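PDB 3I4J: aminotransferase, class III from Deinococcus radiodurans, which probably acts as a pyridoxal phosphate-dependent transaminase, moving amino groups between amino acids or amines and oxo acids, as in other class III enzymes. Local coordinates for residues V21-D26 against I43-A48; R47-E52 against V313-L318; E75-R80 against V301-G306. The protein carries 1 engineered substitution. All blocks are in the same frame, centred on the assembly; numbering follows the deposited sequence.

Contact 1 (V21-D26 against I43-A48)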
loop_
_atom_site.group_PDB
_atom_site.type_symbol
_atom_site.label_atom_id
_atom_site.label_comp_id
_atom_site.label_asym_id
_atom_site.label_seq_id
_atom_site.Cartn_x
_atom_site.Cartn_y
_atom_site.Cartn_z
ATOM N N VAL C 21 21.813 7.530 11.145
ATOM C CA VAL C 21 21.528 8.365 9.987
ATOM C C VAL C 21 22.331 7.907 8.772
ATOM O O VAL C 21 22.336 8.573 7.736
ATOM C CB VAL C 21 21.851 9.858 10.272
ATOM C CG1 VAL C 21 21.066 10.332 11.490
ATOM C CG2 VAL C 21 23.350 10.044 10.497
ATOM N N PHE C 22 22.991 6.757 8.887
ATOM C CA PHE C 22 23.822 6.249 7.793
ATOM C C PHE C 22 23.363 4.977 7.079
ATOM O O PHE C 22 22.729 4.105 7.668
ATOM C CB PHE C 22 25.246 6.007 8.298
ATOM C CG PHE C 22 25.921 7.235 8.822
ATOM C CD1 PHE C 22 26.449 8.181 7.949
ATOM C CD2 PHE C 22 26.016 7.455 10.191
ATOM C CE1 PHE C 22 27.067 9.330 8.438
ATOM C CE2 PHE C 22 26.631 8.600 10.689
ATOM C CZ PHE C 22 27.156 9.538 9.813
ATOM N N LEU C 23 23.727 4.886 5.803
ATOM C CA LEU C 23 23.429 3.725 4.970
ATOM C C LEU C 23 24.752 3.192 4.407
ATOM O O LEU C 23 25.676 3.963 4.139
ATOM C CB LEU C 23 22.502 4.109 3.815
ATOM C CG LEU C 23 21.059 4.484 4.163
ATOM C CD1 LEU C 23 20.345 4.918 2.883
ATOM C CD2 LEU C 23 20.335 3.303 4.801
ATOM N N TYR C 24 24.839 1.877 4.227
ATOM C CA TYR C 24 26.053 1.254 3.699
ATOM C C TYR C 24 25.688 0.345 2.530
ATOM O O TYR C 24 24.706 -0.396 2.616
ATOM C CB TYR C 24 26.729 0.405 4.787
ATOM C CG TYR C 24 27.077 1.144 6.062
ATOM C CD1 TYR C 24 28.389 1.549 6.323
ATOM C CD2 TYR C 24 26.097 1.439 7.009
ATOM C CE1 TYR C 24 28.712 2.230 7.499
ATOM C CE2 TYR C 24 26.409 2.121 8.185
ATOM C CZ TYR C 24 27.718 2.515 8.421
ATOM O OH TYR C 24 28.019 3.217 9.568
ATOM N N ASP C 25 26.446 0.396 1.435
ATOM C CA ASP C 25 26.141 -0.481 0.305
ATOM C C ASP C 25 27.090 -1.676 0.238
ATOM O O ASP C 25 28.004 -1.796 1.065
ATOM C CB ASP C 25 26.109 0.287 -1.033
ATOM C CG ASP C 25 27.452 0.900 -1.425
ATOM O OD1 ASP C 25 28.507 0.479 -0.907
ATOM O OD2 ASP C 25 27.436 1.806 -2.288
ATOM N N ASP C 26 26.886 -2.564 -0.734
ATOM C CA ASP C 26 27.720 -3.758 -0.818
ATOM C C ASP C 26 29.108 -3.528 -1.388
ATOM O O ASP C 26 29.752 -4.453 -1.896
ATOM C CB ASP C 26 26.995 -4.883 -1.578
ATOM C CG ASP C 26 26.802 -4.583 -3.047
ATOM O OD1 ASP C 26 27.219 -3.504 -3.512
ATOM O OD2 ASP C 26 26.226 -5.447 -3.742
ATOM N N ILE C 43 13.128 8.095 12.622
ATOM C CA ILE C 43 13.857 7.779 13.846
ATOM C C ILE C 43 15.206 7.107 13.615
ATOM O O ILE C 43 15.830 6.596 14.548
ATOM C CB ILE C 43 12.994 6.929 14.811
ATOM C CG1 ILE C 43 12.784 5.516 14.257
ATOM C CG2 ILE C 43 11.653 7.608 15.016
ATOM C CD1 ILE C 43 12.090 4.582 15.249
ATOM N N GLY C 44 15.665 7.130 12.369
ATOM C CA GLY C 44 16.948 6.530 12.056
ATOM C C GLY C 44 16.838 5.068 11.680
ATOM O O GLY C 44 15.791 4.445 11.859
ATOM N N HIS C 45 17.931 4.516 11.166
ATOM C CA HIS C 45 17.950 3.128 10.731
ATOM C C HIS C 45 18.516 2.148 11.754
ATOM O O HIS C 45 19.306 2.522 12.622
ATOM C CB HIS C 45 18.753 3.009 9.437
ATOM C CG HIS C 45 18.253 3.888 8.333
ATOM N ND1 HIS C 45 18.846 5.088 8.006
ATOM C CD2 HIS C 45 17.204 3.744 7.489
ATOM C CE1 HIS C 45 18.185 5.644 7.006
ATOM N NE2 HIS C 45 17.185 4.849 6.674
ATOM N N GLY C 46 18.091 0.893 11.632
ATOM C CA GLY C 46 18.573 -0.170 12.500
ATOM C C GLY C 46 18.043 -0.259 13.919
ATOM O O GLY C 46 18.731 -0.803 14.786
ATOM N N ARG C 47 16.839 0.249 14.171
ATOM C CA ARG C 47 16.270 0.194 15.518
ATOM C C ARG C 47 15.842 -1.230 15.872
ATOM O O ARG C 47 14.798 -1.707 15.417
ATOM C CB ARG C 47 15.054 1.119 15.648
ATOM C CG ARG C 47 15.238 2.544 15.122
ATOM C CD ARG C 47 16.217 3.400 15.919
ATOM N NE ARG C 47 15.811 3.634 17.302
ATOM C CZ ARG C 47 15.873 4.818 17.913
ATOM N NH1 ARG C 47 16.309 5.891 17.269
ATOM N NH2 ARG C 47 15.539 4.922 19.191
ATOM N N ALA C 48 16.651 -1.908 16.680
ATOM C CA ALA C 48 16.334 -3.268 17.094
ATOM C C ALA C 48 15.069 -3.280 17.941
ATOM O O ALA C 48 14.334 -4.268 17.951
ATOM C CB ALA C 48 17.497 -3.865 17.879
#
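Leu23 and His45 both turn their CG beside the backbone N and anti to the carbonyl carbon (chi1 -69° and -56°), and this brings a methyl group over an imidazole ring. From Leu23, CD2 is the branch that makes the contact. It sits 3.9 Å from the centroid of the His45 ring, almost straight above its centre, in a well-formed CH-pi contact. All five ring atoms lie at nearly the same distance from the methyl, with Leu23 CD2 to His45 CE1 the shortest at 3.9 Å. The carbonyl of Phe22 approaches the same ring obliquely, its O 4.0 Å from His45 ND1, without bonding to it. That nitrogen has instead a weak hydrogen bond to Gly20 O, just before the strand, which may help to set the turn of the ring.

The backbone leading to the histidine is shaped by Gly44: a beta carbon on this backbone would collide with Ile43 O, which explains the glycine. Further on, Arg47 folds back so that NH1 donates to Ile43 O at 2.9 Å, meeting it in the carbonyl plane and closing the loop on itself. Tyr267 OH ties in Gly44 O and the N of Arg47. Phe69 and Phe63 of the second subunit pack on Leu23 and His45 respectively, which puts the pair at the subunit interface, with Asp33 of the same chain touching both. The arrangement joins strand 22-25, the middle one of the antiparallel sheet 14-19, 22-25 and 30-32, to the loop entering helix 48-60, in the N-terminal part of a chain consistent with the fold-type I family.

Contact 2 (R47-E52 against V313-L318)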
loop_
_atom_site.group_PDB
_atom_site.type_symbol
_atom_site.label_atom_id
_atom_site.label_comp_id
_atom_site.label_asym_id
_atom_site.label_seq_id
_atom_site.Cartn_x
_atom_site.Cartn_y
_atom_site.Cartn_z
ATOM N N ARG C 47 16.839 0.249 14.171
ATOM C CA ARG C 47 16.270 0.194 15.518
ATOM C C ARG C 47 15.842 -1.230 15.872
ATOM O O ARG C 47 14.798 -1.707 15.417
ATOM C CB ARG C 47 15.054 1.119 15.648
ATOM C CG ARG C 47 15.238 2.544 15.122
ATOM C CD ARG C 47 16.217 3.400 15.919
ATOM N NE ARG C 47 15.811 3.634 17.302
ATOM C CZ ARG C 47 15.873 4.818 17.913
ATOM N NH1 ARG C 47 16.309 5.891 17.269
ATOM N NH2 ARG C 47 15.539 4.922 19.191
ATOM N N ALA C 48 16.651 -1.908 16.680
ATOM C CA ALA C 48 16.334 -3.268 17.094
ATOM C C ALA C 48 15.069 -3.280 17.941
ATOM O O ALA C 48 14.334 -4.268 17.951
ATOM C CB ALA C 48 17.497 -3.865 17.879
ATOM N N GLU C 49 14.816 -2.181 18.649
ATOM C CA GLU C 49 13.637 -2.067 19.498
ATOM C C GLU C 49 12.362 -2.258 18.684
ATOM O O GLU C 49 11.441 -2.963 19.104
ATOM C CB GLU C 49 13.588 -0.696 20.173
ATOM C CG GLU C 49 12.437 -0.534 21.151
ATOM C CD GLU C 49 12.399 0.844 21.787
ATOM O OE1 GLU C 49 13.426 1.551 21.741
ATOM O OE2 GLU C 49 11.348 1.219 22.343
ATOM N N VAL C 50 12.309 -1.616 17.522
ATOM C CA VAL C 50 11.142 -1.727 16.659
ATOM C C VAL C 50 11.058 -3.142 16.104
ATOM O O VAL C 50 9.984 -3.747 16.075
ATOM C CB VAL C 50 11.218 -0.731 15.484
ATOM C CG1 VAL C 50 9.972 -0.865 14.608
ATOM C CG2 VAL C 50 11.342 0.690 16.021
ATOM N N GLY C 51 12.200 -3.663 15.664
ATOM C CA GLY C 51 12.238 -5.010 15.125
ATOM C C GLY C 51 11.713 -6.035 16.114
ATOM O O GLY C 51 10.950 -6.934 15.747
ATOM N N GLU C 52 12.109 -5.900 17.375
ATOM C CA GLU C 52 11.666 -6.835 18.409
ATOM C C GLU C 52 10.155 -6.761 18.595
ATOM O O GLU C 52 9.497 -7.781 18.792
ATOM C CB GLU C 52 12.354 -6.533 19.747
ATOM C CG GLU C 52 13.864 -6.474 19.680
ATOM C CD GLU C 52 14.479 -7.718 19.075
ATOM O OE1 GLU C 52 14.321 -8.811 19.664
ATOM O OE2 GLU C 52 15.123 -7.601 18.008
ATOM N N VAL C 313 9.625 8.106 19.554
ATOM C CA VAL C 313 9.435 9.518 19.244
ATOM C C VAL C 313 9.136 10.305 20.519
ATOM O O VAL C 313 9.650 11.405 20.715
ATOM C CB VAL C 313 8.278 9.698 18.227
ATOM C CG1 VAL C 313 7.906 11.174 18.090
ATOM C CG2 VAL C 313 8.693 9.127 16.872
ATOM N N GLU C 314 8.311 9.730 21.390
ATOM C CA GLU C 314 7.955 10.386 22.644
ATOM C C GLU C 314 9.080 10.296 23.678
ATOM O O GLU C 314 9.477 11.303 24.268
ATOM C CB GLU C 314 6.673 9.770 23.218
ATOM C CG GLU C 314 5.470 9.893 22.298
ATOM C CD GLU C 314 4.189 9.368 22.920
ATOM O OE1 GLU C 314 4.193 8.231 23.441
ATOM O OE2 GLU C 314 3.173 10.086 22.875
ATOM N N ARG C 315 9.603 9.093 23.886
ATOM C CA ARG C 315 10.669 8.898 24.864
ATOM C C ARG C 315 11.914 9.739 24.579
ATOM O O ARG C 315 12.515 10.292 25.502
ATOM C CB ARG C 315 11.054 7.418 24.936
ATOM C CG ARG C 315 12.078 7.099 26.017
ATOM C CD ARG C 315 12.358 5.606 26.090
ATOM N NE ARG C 315 13.142 5.139 24.954
ATOM C CZ ARG C 315 12.763 4.171 24.126
ATOM N NH1 ARG C 315 11.602 3.556 24.300
ATOM N NH2 ARG C 315 13.550 3.818 23.123
ATOM N N GLU C 316 12.300 9.837 23.310
ATOM C CA GLU C 316 13.479 10.614 22.935
ATOM C C GLU C 316 13.144 12.068 22.598
ATOM O O GLU C 316 14.035 12.846 22.260
ATOM C CB GLU C 316 14.194 9.962 21.740
ATOM C CG GLU C 316 14.616 8.516 21.978
ATOM C CD GLU C 316 15.469 7.935 20.857
ATOM O OE1 GLU C 316 15.542 8.539 19.766
ATOM O OE2 GLU C 316 16.066 6.858 21.069
ATOM N N ASP C 317 11.867 12.429 22.707
ATOM C CA ASP C 317 11.400 13.781 22.396
ATOM C C ASP C 317 11.992 14.230 21.066
ATOM O O ASP C 317 12.654 15.265 20.968
ATOM C CB ASP C 317 11.789 14.767 23.508
ATOM C CG ASP C 317 11.238 16.168 23.267
ATOM O OD1 ASP C 317 10.190 16.290 22.595
ATOM O OD2 ASP C 317 11.839 17.151 23.765
ATOM N N LEU C 318 11.748 13.432 20.035
ATOM C CA LEU C 318 12.266 13.743 18.718
ATOM C C LEU C 318 11.583 14.971 18.125
ATOM O O LEU C 318 12.105 15.587 17.202
ATOM C CB LEU C 318 12.123 12.523 17.795
ATOM C CG LEU C 318 12.965 11.309 18.218
ATOM C CD1 LEU C 318 12.845 10.214 17.180
ATOM C CD2 LEU C 318 14.428 11.712 18.376
#
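Glu49 and Arg315 reach for one another from opposite directions, between the start of one helix and the end of another. From CB, the Glu49 chain leaves with CG anti to the backbone N (chi1 -176°) and stays extended, carrying CD to 3.5 Å from Arg315 NH2. At the tip OE1 takes Arg315 NH2 at 2.7 Å through its syn lone pair, while OE2 takes Arg315 NH1 at 3.1 Å, also on the syn side. The two planes are nearly coplanar, so this is an end-on, two-nitrogen salt bridge that holds both groups flat and resists their turning.

Alongside, Arg47 NH2 makes a single salt bridge to Glu316 OE2 at 2.7 Å. The carboxylate oxygen lies near the guanidinium plane, but the nitrogen comes from above the carboxylate plane, 47° out of it, less well aligned with the carboxylate than the two-pronged bridge. Arg47 NH2 and Arg315 NH2 stand only 4.5 Å apart, a closeness the two carboxylates probably offset.

Val50 and Glu49 also pack on Ile312. The pair of bridges thus links the N-terminal turn of helix 48-60 to the C-terminal end of helix 300-315, where Asp317 closes the helix in a Schellman motif.

Contact 3 (E75-R80 against V301-G306)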
loop_
_atom_site.group_PDB
_atom_site.type_symbol
_atom_site.label_atom_id
_atom_site.label_comp_id
_atom_site.label_asym_id
_atom_site.label_seq_id
_atom_site.Cartn_x
_atom_site.Cartn_y
_atom_site.Cartn_z
ATOM N N GLU C 75 -6.246 -1.018 18.634
ATOM C CA GLU C 75 -7.009 -0.282 19.642
ATOM C C GLU C 75 -6.059 0.554 20.495
ATOM O O GLU C 75 -6.329 1.722 20.787
ATOM C CB GLU C 75 -7.767 -1.246 20.561
ATOM C CG GLU C 75 -8.872 -2.053 19.901
ATOM C CD GLU C 75 -10.014 -1.191 19.407
ATOM O OE1 GLU C 75 -10.241 -0.104 19.991
ATOM O OE2 GLU C 75 -10.695 -1.608 18.449
ATOM N N GLU C 76 -4.950 -0.055 20.905
ATOM C CA GLU C 76 -3.966 0.629 21.733
ATOM C C GLU C 76 -3.304 1.766 20.966
ATOM O O GLU C 76 -3.259 2.905 21.434
ATOM C CB GLU C 76 -2.901 -0.358 22.213
ATOM C CG GLU C 76 -1.825 0.265 23.088
ATOM C CD GLU C 76 -0.784 -0.742 23.547
ATOM O OE1 GLU C 76 -0.905 -1.936 23.188
ATOM O OE2 GLU C 76 0.154 -0.337 24.268
ATOM N N TYR C 77 -2.808 1.454 19.774
ATOM C CA TYR C 77 -2.131 2.442 18.945
ATOM C C TYR C 77 -3.007 3.642 18.580
ATOM O O TYR C 77 -2.555 4.783 18.666
ATOM C CB TYR C 77 -1.615 1.777 17.666
ATOM C CG TYR C 77 -0.875 2.720 16.752
ATOM C CD1 TYR C 77 0.309 3.333 17.158
ATOM C CD2 TYR C 77 -1.361 3.001 15.474
ATOM C CE1 TYR C 77 0.997 4.206 16.315
ATOM C CE2 TYR C 77 -0.681 3.870 14.626
ATOM C CZ TYR C 77 0.493 4.469 15.050
ATOM O OH TYR C 77 1.158 5.331 14.207
ATOM N N ALA C 78 -4.248 3.388 18.168
ATOM C CA ALA C 78 -5.155 4.468 17.787
ATOM C C ALA C 78 -5.246 5.511 18.897
ATOM O O ALA C 78 -5.153 6.709 18.639
ATOM C CB ALA C 78 -6.544 3.913 17.475
ATOM N N GLY C 79 -5.426 5.049 20.129
ATOM C CA GLY C 79 -5.515 5.965 21.256
ATOM C C GLY C 79 -4.207 6.692 21.515
ATOM O O GLY C 79 -4.193 7.910 21.731
ATOM N N ARG C 80 -3.105 5.950 21.484
ATOM C CA ARG C 80 -1.788 6.524 21.713
ATOM C C ARG C 80 -1.459 7.584 20.671
ATOM O O ARG C 80 -0.965 8.661 21.001
ATOM C CB ARG C 80 -0.722 5.426 21.685
ATOM C CG ARG C 80 -0.635 4.611 22.973
ATOM C CD ARG C 80 0.015 5.428 24.084
ATOM N NE ARG C 80 1.353 5.876 23.704
ATOM C CZ ARG C 80 2.408 5.077 23.585
ATOM N NH1 ARG C 80 2.293 3.778 23.827
ATOM N NH2 ARG C 80 3.578 5.570 23.198
ATOM N N VAL C 301 1.046 -6.373 12.517
ATOM C CA VAL C 301 2.489 -6.212 12.617
ATOM C C VAL C 301 2.911 -4.799 12.251
ATOM O O VAL C 301 3.797 -4.225 12.886
ATOM C CB VAL C 301 3.244 -7.212 11.718
ATOM C CG1 VAL C 301 4.736 -7.113 11.986
ATOM C CG2 VAL C 301 2.761 -8.628 11.995
ATOM N N SER C 302 2.276 -4.237 11.227
ATOM C CA SER C 302 2.608 -2.883 10.798
ATOM C C SER C 302 2.179 -1.870 11.854
ATOM O O SER C 302 2.870 -0.886 12.093
ATOM C CB SER C 302 1.942 -2.578 9.458
ATOM O OG SER C 302 2.501 -3.394 8.439
ATOM N N VAL C 303 1.039 -2.123 12.484
ATOM C CA VAL C 303 0.543 -1.237 13.531
ATOM C C VAL C 303 1.490 -1.305 14.730
ATOM O O VAL C 303 1.800 -0.285 15.347
ATOM C CB VAL C 303 -0.894 -1.630 13.941
ATOM C CG1 VAL C 303 -1.344 -0.834 15.167
ATOM C CG2 VAL C 303 -1.842 -1.361 12.776
ATOM N N ALA C 304 1.961 -2.507 15.053
ATOM C CA ALA C 304 2.897 -2.679 16.159
ATOM C C ALA C 304 4.164 -1.866 15.883
ATOM O O ALA C 304 4.768 -1.314 16.798
ATOM C CB ALA C 304 3.246 -4.163 16.331
ATOM N N ALA C 305 4.570 -1.802 14.616
ATOM C CA ALA C 305 5.754 -1.038 14.243
ATOM C C ALA C 305 5.490 0.437 14.522
ATOM O O ALA C 305 6.351 1.139 15.057
ATOM C CB ALA C 305 6.077 -1.249 12.766
ATOM N N GLY C 306 4.296 0.897 14.154
ATOM C CA GLY C 306 3.927 2.281 14.390
ATOM C C GLY C 306 3.944 2.599 15.873
ATOM O O GLY C 306 4.466 3.636 16.286
HETATM O O HOH W 1 3.701 5.995 14.950
#
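Tyr77 reaches from helix 72-84 toward helix 300-315 and crosses Val303 obliquely. With CG anti to the backbone N (chi1 -179°), the ring is carried toward helix 300-315; within the two segments the nearest CA atoms are those of Tyr77 and Val303, 7.1 Å apart. Val303 CG1 presses at the root of the side chain, 3.6 Å from Tyr77 CB and 3.8 Å from Tyr77 CD2. The carbonyl O of Val303 lies over one face of the ring, offset toward its rim.

Farther out, the ring meets bare backbone: Tyr77 CE1 comes to 3.4 Å from Gly306 C. A side chain at Gly306 would point at the ring, and its CB would fall tightly against Tyr77 CZ, so the glycine makes room for the phenol. Phe92 meets the ring with its plane nearly perpendicular, and Leu263, Leu270 and Leu307 also pack on Tyr77.

At the tip, Tyr77 OH donates to a water at 2.7 Å, and the same water donates to Gly306 O at 2.8 Å. It sits at the edge of the ring, in its plane. A phenylalanine here would keep the ring but would probably leave the water without its hydroxyl partner, so that the water-mediated link to Gly306 O is lost. The chemistry is therefore mixed: apolar and backbone contacts surround the ring, while one water lets a buried hydroxyl reach the neighbouring helix's backbone.

Arg47 belongs to both contact 1 and contact 2, whose centres lie 14 Å apart, and Ile43 stitches them further: its CG2 packs on Leu318 CD1 at 3.6 Å, while its CD1 packs on Val50 CG2. Contacts 2 and 3, with centres 13 Å apart, both use helix 300-315, near its end and near its start, and a salt bridge from Glu314 OE1 to Arg80 NH2 (2.7 Å) joins them. Contacts 1 and 3 do not touch; their nearest atoms are about 7 Å apart. All three reach the second subunit, in keeping with class III enzymes, whose active sites form at the dimer interface, though none is known to include a cofactor-binding residue.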